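PDB 3GUV: site-specific recombinase, resolvase family protein from Streptococcus pneumoniae, which probably cuts and rejoins DNA at specific sites, as other serine recombinases of the resolvase family do. Local coordinates for residues Lys4-Ile17 against Asp39-Lys51. Residues are numbered along the deposited sequence; the frame is centred on the assembly and turned at random.
Sequences KIKVYLYTRVSTSI and DYEIVGEYEDAGK
Tyr8 and Tyr46 meet across two parallel neighbouring strands, 6-12 and 41-48. Helix 24-37 links these strands, making a beta-alpha-beta crossover of the resolvase catalytic-domain fold. Within this chain, strand 41-48 is at one edge of the sheet; strand 78-81 flanks 6-12 on its other side. The backbone ladder runs from Glu41 N on Ile5 O to Val13 N on Asp48 O. It includes one bulge: Val7 pairs with Ile42 but Leu9 with Glu45, so 41-48 holds an extra residue near Val43.

The tight part lies under helix 60-70. The edge of the Tyr46 ring points at the face of Tyr8 in a T-shaped stack, with centroids 5.0 Å apart and planes at 75°. Tyr46 CE2 sits over the centre of the Tyr8 ring. Gly44 makes room beside this ring, its CA 3.6 Å from Tyr8 CD1. The two hydroxyls have different partners: Tyr8 OH hydrogen-bonds Asp74 OD1 and Tyr46 OH hydrogen-bonds Asp68 OD2. Further along, Tyr10, its CG anti to the backbone N (chi1 179°), brings OH to Asp48 OD2; the modelled 2.3 Å is too short for its exact length to be trusted. Arg12 NH2 also bonds Tyr10 OH at 3.1 Å, and Gly58 O as well. Gln61 N and Phe62 N hold the Asp48 carboxylate from the start of helix 60-70.

The opening ends of the strands are looser and more exposed. Lys6 bends back so that its NZ reaches Glu41 OE2 at 2.8 Å, a salt bridge. Lys4 NZ and Asp39 OD2 form only a long one. On the opposite face, toward helix 24-37, Val7 CG1 lies over one face of the Tyr40 ring, 4.0 Å from its centroid.

On the side of helix 24-37, Glu47 OE2 has a salt bridge to Lys28. It also accepts Thr11 OG1 at 2.7 Å, through its anti lone pair.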
ATOM      1  N   LYS A   4     -32.718  -5.772  -2.399  1.00 33.02           N
ATOM      2  CA  LYS A   4     -31.527  -5.295  -1.595  1.00 33.18           C
ATOM      3  C   LYS A   4     -30.160  -5.737  -2.120  1.00 31.92           C
ATOM      4  O   LYS A   4     -29.991  -6.813  -2.698  1.00 32.26           O
ATOM      5  CB  LYS A   4     -31.660  -5.709  -0.130  1.00 33.41           C
ATOM      6  CG  LYS A   4     -33.005  -5.340   0.420  1.00 36.11           C
ATOM      7  CD  LYS A   4     -33.049  -5.321   1.918  1.00 37.65           C
ATOM      8  CE  LYS A   4     -34.359  -4.676   2.356  1.00 39.05           C
ATOM      9  NZ  LYS A   4     -34.699  -5.055   3.738  1.00 41.36           N
ATOM     10  N   ILE A   5     -29.172  -4.888  -1.893  1.00 30.67           N
ATOM     11  CA  ILE A   5     -27.800  -5.233  -2.247  1.00 29.81           C
ATOM     12  C   ILE A   5     -27.392  -6.434  -1.388  1.00 28.09           C
ATOM     13  O   ILE A   5     -27.588  -6.410  -0.178  1.00 27.13           O
ATOM     14  CB  ILE A   5     -26.869  -4.025  -2.014  1.00 29.86           C
ATOM     15  CG1 ILE A   5     -27.227  -2.901  -3.008  1.00 32.17           C
ATOM     16  CG2 ILE A   5     -25.403  -4.426  -2.084  1.00 29.95           C
ATOM     17  CD1 ILE A   5     -27.355  -3.358  -4.451  1.00 33.27           C
ATOM     18  N   LYS A   6     -26.861  -7.474  -2.036  1.00 26.66           N
ATOM     19  CA  LYS A   6     -26.388  -8.691  -1.360  1.00 25.31           C
ATOM     20  C   LYS A   6     -24.867  -8.669  -1.078  1.00 24.10           C
ATOM     21  O   LYS A   6     -24.047  -8.318  -1.967  1.00 22.89           O
ATOM     22  CB  LYS A   6     -26.733  -9.929  -2.181  1.00 25.16           C
ATOM     23  CG  LYS A   6     -28.244 -10.231  -2.124  1.00 28.70           C
ATOM     24  CD  LYS A   6     -28.663 -11.298  -3.130  1.00 32.30           C
ATOM     25  CE  LYS A   6     -29.899 -10.868  -3.868  1.00 34.11           C
ATOM     26  NZ  LYS A   6     -31.010 -10.496  -2.946  1.00 35.90           N
ATOM     27  N   VAL A   7     -24.510  -9.110   0.126  1.00 21.19           N
ATOM     28  CA  VAL A   7     -23.130  -9.132   0.548  1.00 20.75           C
ATOM     29  C   VAL A   7     -22.758 -10.457   1.276  1.00 21.05           C
ATOM     30  O   VAL A   7     -23.635 -11.212   1.821  1.00 19.00           O
ATOM     31  CB  VAL A   7     -22.837  -7.875   1.462  1.00 20.99           C
ATOM     32  CG1 VAL A   7     -23.443  -6.546   0.867  1.00 18.47           C
ATOM     33  CG2 VAL A   7     -23.381  -8.063   2.853  1.00 20.16           C
ATOM     34  N   TYR A   8     -21.464 -10.755   1.225  1.00 20.91           N
ATOM     35  CA  TYR A   8     -20.817 -11.770   2.061  1.00 21.32           C
ATOM     36  C   TYR A   8     -20.053 -11.049   3.156  1.00 22.15           C
ATOM     37  O   TYR A   8     -19.503  -9.951   2.899  1.00 22.88           O
ATOM     38  CB  TYR A   8     -19.784 -12.564   1.246  1.00 21.50           C
ATOM     39  CG  TYR A   8     -20.294 -13.576   0.223  1.00 22.37           C
ATOM     40  CD1 TYR A   8     -21.507 -14.270   0.400  1.00 23.20           C
ATOM     41  CD2 TYR A   8     -19.512 -13.909  -0.873  1.00 24.78           C
ATOM     42  CE1 TYR A   8     -21.925 -15.197  -0.521  1.00 24.80           C
ATOM     43  CE2 TYR A   8     -19.908 -14.847  -1.799  1.00 25.79           C
ATOM     44  CZ  TYR A   8     -21.122 -15.498  -1.623  1.00 27.38           C
ATOM     45  OH  TYR A   8     -21.522 -16.434  -2.548  1.00 28.68           O
ATOM     46  N   LEU A   9     -19.991 -11.639   4.350  1.00 21.85           N
ATOM     47  CA  LEU A   9     -19.096 -11.188   5.424  1.00 22.14           C
ATOM     48  C   LEU A   9     -17.863 -12.070   5.437  1.00 22.14           C
ATOM     49  O   LEU A   9     -18.004 -13.272   5.336  1.00 22.72           O
ATOM     50  CB  LEU A   9     -19.786 -11.296   6.782  1.00 21.47           C
ATOM     51  CG  LEU A   9     -20.396 -10.026   7.332  1.00 23.30           C
ATOM     52  CD1 LEU A   9     -21.233  -9.322   6.314  1.00 20.31           C
ATOM     53  CD2 LEU A   9     -21.125 -10.325   8.677  1.00 19.50           C
ATOM     54  N   TYR A  10     -16.670 -11.494   5.560  1.00 21.48           N
ATOM     55  CA  TYR A  10     -15.438 -12.286   5.725  1.00 21.92           C
ATOM     56  C   TYR A  10     -14.668 -11.841   6.950  1.00 21.96           C
ATOM     57  O   TYR A  10     -14.374 -10.664   7.096  1.00 22.88           O
ATOM     58  CB  TYR A  10     -14.504 -12.154   4.527  1.00 22.23           C
ATOM     59  CG  TYR A  10     -13.257 -12.969   4.760  1.00 23.31           C
ATOM     60  CD1 TYR A  10     -13.300 -14.365   4.697  1.00 22.20           C
ATOM     61  CD2 TYR A  10     -12.030 -12.349   5.120  1.00 22.66           C
ATOM     62  CE1 TYR A  10     -12.160 -15.126   4.936  1.00 23.87           C
ATOM     63  CE2 TYR A  10     -10.897 -13.102   5.389  1.00 22.89           C
ATOM     64  CZ  TYR A  10     -10.954 -14.471   5.292  1.00 24.12           C
ATOM     65  OH  TYR A  10      -9.847 -15.226   5.571  1.00 25.85           O
ATOM     66  N   THR A  11     -14.325 -12.778   7.822  1.00 22.75           N
ATOM     67  CA  THR A  11     -13.545 -12.460   9.017  1.00 22.86           C
ATOM     68  C   THR A  11     -12.405 -13.471   9.170  1.00 22.24           C
ATOM     69  O   THR A  11     -12.478 -14.575   8.657  1.00 21.88           O
ATOM     70  CB  THR A  11     -14.426 -12.440  10.321  1.00 22.75           C
ATOM     71  OG1 THR A  11     -15.074 -13.702  10.501  1.00 25.27           O
ATOM     72  CG2 THR A  11     -15.484 -11.334  10.284  1.00 23.66           C
ATOM     73  N   ARG A  12     -11.367 -13.084   9.907  1.00 22.15           N
ATOM     74  CA  ARG A  12     -10.200 -13.972  10.174  1.00 22.06           C
ATOM     75  C   ARG A  12      -9.371 -13.459  11.347  1.00 22.33           C
ATOM     76  O   ARG A  12      -9.573 -12.350  11.811  1.00 23.92           O
ATOM     77  CB  ARG A  12      -9.305 -14.123   8.927  1.00 21.80           C
ATOM     78  CG  ARG A  12      -8.741 -12.743   8.434  1.00 22.22           C
ATOM     79  CD  ARG A  12      -7.705 -12.854   7.341  1.00 24.39           C
ATOM     80  NE  ARG A  12      -6.549 -13.594   7.823  1.00 27.02           N
ATOM     81  CZ  ARG A  12      -6.204 -14.833   7.473  1.00 32.35           C
ATOM     82  NH1 ARG A  12      -5.117 -15.387   8.021  1.00 32.95           N
ATOM     83  NH2 ARG A  12      -6.918 -15.545   6.598  1.00 34.57           N
ATOM     84  N   VAL A  13      -8.461 -14.279  11.836  1.00 23.69           N
ATOM     85  CA  VAL A  13      -7.375 -13.854  12.724  1.00 25.25           C
ATOM     86  C   VAL A  13      -6.103 -13.939  11.872  1.00 26.77           C
ATOM     87  O   VAL A  13      -6.097 -14.615  10.852  1.00 27.23           O
ATOM     88  CB  VAL A  13      -7.209 -14.771  13.941  1.00 25.26           C
ATOM     89  CG1 VAL A  13      -8.529 -14.844  14.744  1.00 25.78           C
ATOM     90  CG2 VAL A  13      -6.786 -16.166  13.504  1.00 23.51           C
ATOM     91  N   SER A  14      -5.056 -13.231  12.288  1.00 27.68           N
ATOM     92  CA  SER A  14      -3.737 -13.296  11.674  1.00 28.48           C
ATOM     93  C   SER A  14      -2.934 -14.449  12.216  1.00 28.30           C
ATOM     94  O   SER A  14      -2.215 -15.091  11.462  1.00 28.19           O
ATOM     95  CB  SER A  14      -2.927 -12.034  11.984  1.00 28.92           C
ATOM     96  OG  SER A  14      -3.653 -10.873  11.647  1.00 32.64           O
ATOM     97  N   THR A  15      -2.995 -14.650  13.533  1.00 28.57           N
ATOM     98  CA  THR A  15      -2.203 -15.706  14.202  1.00 29.04           C
ATOM     99  C   THR A  15      -3.119 -16.858  14.529  1.00 28.68           C
ATOM    100  O   THR A  15      -3.418 -17.619  13.630  1.00 29.14           O
ATOM    101  CB  THR A  15      -1.433 -15.233  15.491  1.00 28.80           C
ATOM    102  OG1 THR A  15      -2.333 -14.609  16.415  1.00 29.13           O
ATOM    103  CG2 THR A  15      -0.341 -14.285  15.123  1.00 30.09           C
ATOM    104  N   SER A  16      -3.575 -16.957  15.785  1.00 28.38           N
ATOM    105  CA  SER A  16      -4.518 -18.007  16.234  1.00 28.03           C
ATOM    106  C   SER A  16      -5.719 -17.459  17.021  1.00 27.40           C
ATOM    107  O   SER A  16      -5.681 -16.326  17.524  1.00 27.37           O
ATOM    108  CB  SER A  16      -3.786 -19.101  17.052  1.00 28.28           C
ATOM    109  OG  SER A  16      -2.971 -18.551  18.071  1.00 28.66           O
ATOM    110  N   ILE A  17      -6.777 -18.273  17.125  1.00 26.87           N
ATOM    111  CA  ILE A  17      -7.989 -17.951  17.910  1.00 26.94           C
ATOM    112  C   ILE A  17      -7.729 -17.759  19.416  1.00 26.84           C
ATOM    113  O   ILE A  17      -8.409 -16.944  20.079  1.00 24.67           O
ATOM    114  CB  ILE A  17      -9.122 -19.028  17.734  1.00 26.97           C
ATOM    115  CG1 ILE A  17     -10.486 -18.445  18.169  1.00 28.52           C
ATOM    116  CG2 ILE A  17      -8.782 -20.268  18.488  1.00 26.27           C
ATOM    117  CD1 ILE A  17     -11.756 -19.205  17.648  1.00 29.16           C
ATOM    118  N   ASP A  39     -28.703  -1.248   4.932  1.00 33.04           N
ATOM    119  CA  ASP A  39     -29.759  -2.010   4.282  1.00 33.67           C
ATOM    120  C   ASP A  39     -29.233  -3.084   3.306  1.00 32.84           C
ATOM    121  O   ASP A  39     -29.847  -3.361   2.263  1.00 32.81           O
ATOM    122  CB  ASP A  39     -30.756  -1.056   3.594  1.00 34.62           C
ATOM    123  CG  ASP A  39     -32.191  -1.517   3.737  1.00 37.10           C
ATOM    124  OD1 ASP A  39     -32.940  -1.445   2.744  1.00 41.33           O
ATOM    125  OD2 ASP A  39     -32.570  -1.957   4.842  1.00 40.31           O
ATOM    126  N   TYR A  40     -28.105  -3.696   3.667  1.00 31.39           N
ATOM    127  CA  TYR A  40     -27.566  -4.818   2.916  1.00 30.26           C
ATOM    128  C   TYR A  40     -28.258  -6.113   3.354  1.00 29.07           C
ATOM    129  O   TYR A  40     -28.793  -6.218   4.480  1.00 28.56           O
ATOM    130  CB  TYR A  40     -26.054  -4.972   3.129  1.00 30.36           C
ATOM    131  CG  TYR A  40     -25.215  -3.841   2.565  1.00 33.42           C
ATOM    132  CD1 TYR A  40     -25.428  -3.366   1.272  1.00 38.18           C
ATOM    133  CD2 TYR A  40     -24.218  -3.271   3.307  1.00 34.72           C
ATOM    134  CE1 TYR A  40     -24.675  -2.331   0.743  1.00 39.09           C
ATOM    135  CE2 TYR A  40     -23.456  -2.245   2.797  1.00 39.47           C
ATOM    136  CZ  TYR A  40     -23.691  -1.779   1.517  1.00 40.27           C
ATOM    137  OH  TYR A  40     -22.942  -0.765   1.025  1.00 41.32           O
ATOM    138  N   GLU A  41     -28.220  -7.087   2.455  1.00 27.75           N
ATOM    139  CA  GLU A  41     -28.706  -8.426   2.724  1.00 28.03           C
ATOM    140  C   GLU A  41     -27.520  -9.385   2.717  1.00 26.21           C
ATOM    141  O   GLU A  41     -26.825  -9.546   1.705  1.00 25.76           O
ATOM    142  CB  GLU A  41     -29.768  -8.841   1.689  1.00 28.28           C
ATOM    143  CG  GLU A  41     -30.571 -10.071   2.100  1.00 31.49           C
ATOM    144  CD  GLU A  41     -31.436 -10.686   0.992  1.00 35.45           C
ATOM    145  OE1 GLU A  41     -32.324 -11.497   1.328  1.00 38.99           O
ATOM    146  OE2 GLU A  41     -31.242 -10.394  -0.204  1.00 39.34           O
ATOM    147  N   ILE A  42     -27.287 -10.017   3.863  1.00 25.00           N
ATOM    148  CA  ILE A  42     -26.160 -10.913   4.037  1.00 23.45           C
ATOM    149  C   ILE A  42     -26.642 -12.252   3.518  1.00 23.98           C
ATOM    150  O   ILE A  42     -27.707 -12.730   3.933  1.00 23.73           O
ATOM    151  CB  ILE A  42     -25.719 -11.038   5.521  1.00 23.05           C
ATOM    152  CG1 ILE A  42     -25.337  -9.657   6.079  1.00 22.87           C
ATOM    153  CG2 ILE A  42     -24.578 -12.030   5.669  1.00 20.97           C
ATOM    154  CD1 ILE A  42     -24.946  -9.630   7.620  1.00 20.08           C
ATOM    155  N   VAL A  43     -25.861 -12.836   2.609  1.00 23.88           N
ATOM    156  CA  VAL A  43     -26.172 -14.113   1.993  1.00 23.84           C
ATOM    157  C   VAL A  43     -25.046 -15.147   2.184  1.00 24.83           C
ATOM    158  O   VAL A  43     -25.115 -16.250   1.628  1.00 25.79           O
ATOM    159  CB  VAL A  43     -26.560 -13.961   0.493  1.00 24.11           C
ATOM    160  CG1 VAL A  43     -27.841 -13.183   0.388  1.00 23.03           C
ATOM    161  CG2 VAL A  43     -25.405 -13.333  -0.349  1.00 21.78           C
ATOM    162  N   GLY A  44     -24.054 -14.818   3.017  1.00 24.02           N
ATOM    163  CA  GLY A  44     -22.963 -15.742   3.326  1.00 24.04           C
ATOM    164  C   GLY A  44     -21.961 -15.162   4.311  1.00 23.73           C
ATOM    165  O   GLY A  44     -21.675 -13.990   4.271  1.00 23.33           O
ATOM    166  N   GLU A  45     -21.459 -15.986   5.202  1.00 23.67           N
ATOM    167  CA  GLU A  45     -20.470 -15.570   6.169  1.00 25.32           C
ATOM    168  C   GLU A  45     -19.368 -16.596   6.133  1.00 25.52           C
ATOM    169  O   GLU A  45     -19.655 -17.800   6.210  1.00 25.03           O
ATOM    170  CB  GLU A  45     -21.068 -15.488   7.567  1.00 25.65           C
ATOM    171  CG  GLU A  45     -22.250 -14.501   7.655  1.00 29.34           C
ATOM    172  CD  GLU A  45     -22.938 -14.521   8.998  1.00 33.57           C
ATOM    173  OE1 GLU A  45     -22.265 -14.213  10.008  1.00 37.75           O
ATOM    174  OE2 GLU A  45     -24.160 -14.834   9.055  1.00 38.06           O
ATOM    175  N   TYR A  46     -18.128 -16.127   5.965  1.00 24.41           N
ATOM    176  CA  TYR A  46     -16.953 -16.977   5.864  1.00 24.82           C
ATOM    177  C   TYR A  46     -15.888 -16.508   6.889  1.00 25.41           C
ATOM    178  O   TYR A  46     -15.720 -15.326   7.117  1.00 24.42           O
ATOM    179  CB  TYR A  46     -16.360 -16.888   4.472  1.00 25.11           C
ATOM    180  CG  TYR A  46     -17.256 -17.325   3.331  1.00 24.42           C
ATOM    181  CD1 TYR A  46     -17.152 -18.589   2.776  1.00 25.28           C
ATOM    182  CD2 TYR A  46     -18.167 -16.436   2.777  1.00 24.60           C
ATOM    183  CE1 TYR A  46     -17.987 -18.970   1.684  1.00 28.60           C
ATOM    184  CE2 TYR A  46     -18.998 -16.794   1.738  1.00 27.50           C
ATOM    185  CZ  TYR A  46     -18.896 -18.054   1.179  1.00 27.81           C
ATOM    186  OH  TYR A  46     -19.698 -18.358   0.130  1.00 32.44           O
ATOM    187  N   GLU A  47     -15.206 -17.451   7.513  1.00 26.34           N
ATOM    188  CA  GLU A  47     -14.332 -17.157   8.650  1.00 27.09           C
ATOM    189  C   GLU A  47     -13.144 -18.103   8.691  1.00 26.74           C
ATOM    190  O   GLU A  47     -13.327 -19.305   8.728  1.00 25.28           O
ATOM    191  CB  GLU A  47     -15.103 -17.286   9.961  1.00 27.73           C
ATOM    192  CG  GLU A  47     -14.345 -16.752  11.152  1.00 30.56           C
ATOM    193  CD  GLU A  47     -15.224 -16.507  12.379  1.00 35.95           C
ATOM    194  OE1 GLU A  47     -15.449 -17.486  13.129  1.00 40.70           O
ATOM    195  OE2 GLU A  47     -15.663 -15.341  12.619  1.00 41.77           O
ATOM    196  N   ASP A  48     -11.927 -17.543   8.663  1.00 27.02           N
ATOM    197  CA  ASP A  48     -10.702 -18.313   8.950  1.00 27.41           C
ATOM    198  C   ASP A  48     -10.286 -18.013  10.415  1.00 28.74           C
ATOM    199  O   ASP A  48      -9.553 -17.049  10.670  1.00 27.82           O
ATOM    200  CB  ASP A  48      -9.614 -17.885   7.978  1.00 26.58           C
ATOM    201  CG  ASP A  48      -9.869 -18.378   6.564  1.00 27.90           C
ATOM    202  OD1 ASP A  48      -9.965 -19.612   6.415  1.00 27.27           O
ATOM    203  OD2 ASP A  48      -9.958 -17.545   5.618  1.00 26.57           O
ATOM    204  N   ALA A  49     -10.796 -18.778  11.372  1.00 31.10           N
ATOM    205  CA  ALA A  49     -10.817 -18.309  12.783  1.00 33.80           C
ATOM    206  C   ALA A  49      -9.596 -18.717  13.578  1.00 36.22           C
ATOM    207  O   ALA A  49      -9.436 -18.287  14.726  1.00 37.61           O
ATOM    208  CB  ALA A  49     -12.102 -18.724  13.512  1.00 33.57           C
ATOM    209  N   GLY A  50      -8.711 -19.507  12.967  1.00 38.79           N
ATOM    210  CA  GLY A  50      -7.423 -19.820  13.570  1.00 40.11           C
ATOM    211  C   GLY A  50      -7.633 -20.876  14.615  1.00 41.76           C
ATOM    212  O   GLY A  50      -7.023 -20.804  15.686  1.00 41.94           O
ATOM    213  N   LYS A  51      -8.491 -21.857  14.284  1.00 43.73           N
ATOM    214  CA  LYS A  51      -8.873 -22.952  15.188  1.00 44.84           C
ATOM    215  C   LYS A  51      -8.012 -24.215  15.037  1.00 46.03           C
ATOM    216  O   LYS A  51      -8.107 -25.141  15.849  1.00 45.72           O
ATOM    217  CB  LYS A  51     -10.336 -23.321  14.974  1.00 45.05           C
ATOM    218  CG  LYS A  51     -11.265 -22.151  15.079  1.00 46.61           C
ATOM    219  CD  LYS A  51     -12.686 -22.569  15.445  1.00 48.59           C
ATOM    220  CE  LYS A  51     -13.541 -21.316  15.651  1.00 49.37           C
ATOM    221  NZ  LYS A  51     -14.743 -21.335  14.794  1.00 50.05           N
TER
HETATM  222  O   HOH W   1     -17.702 -13.743   8.837  1.00 32.67           O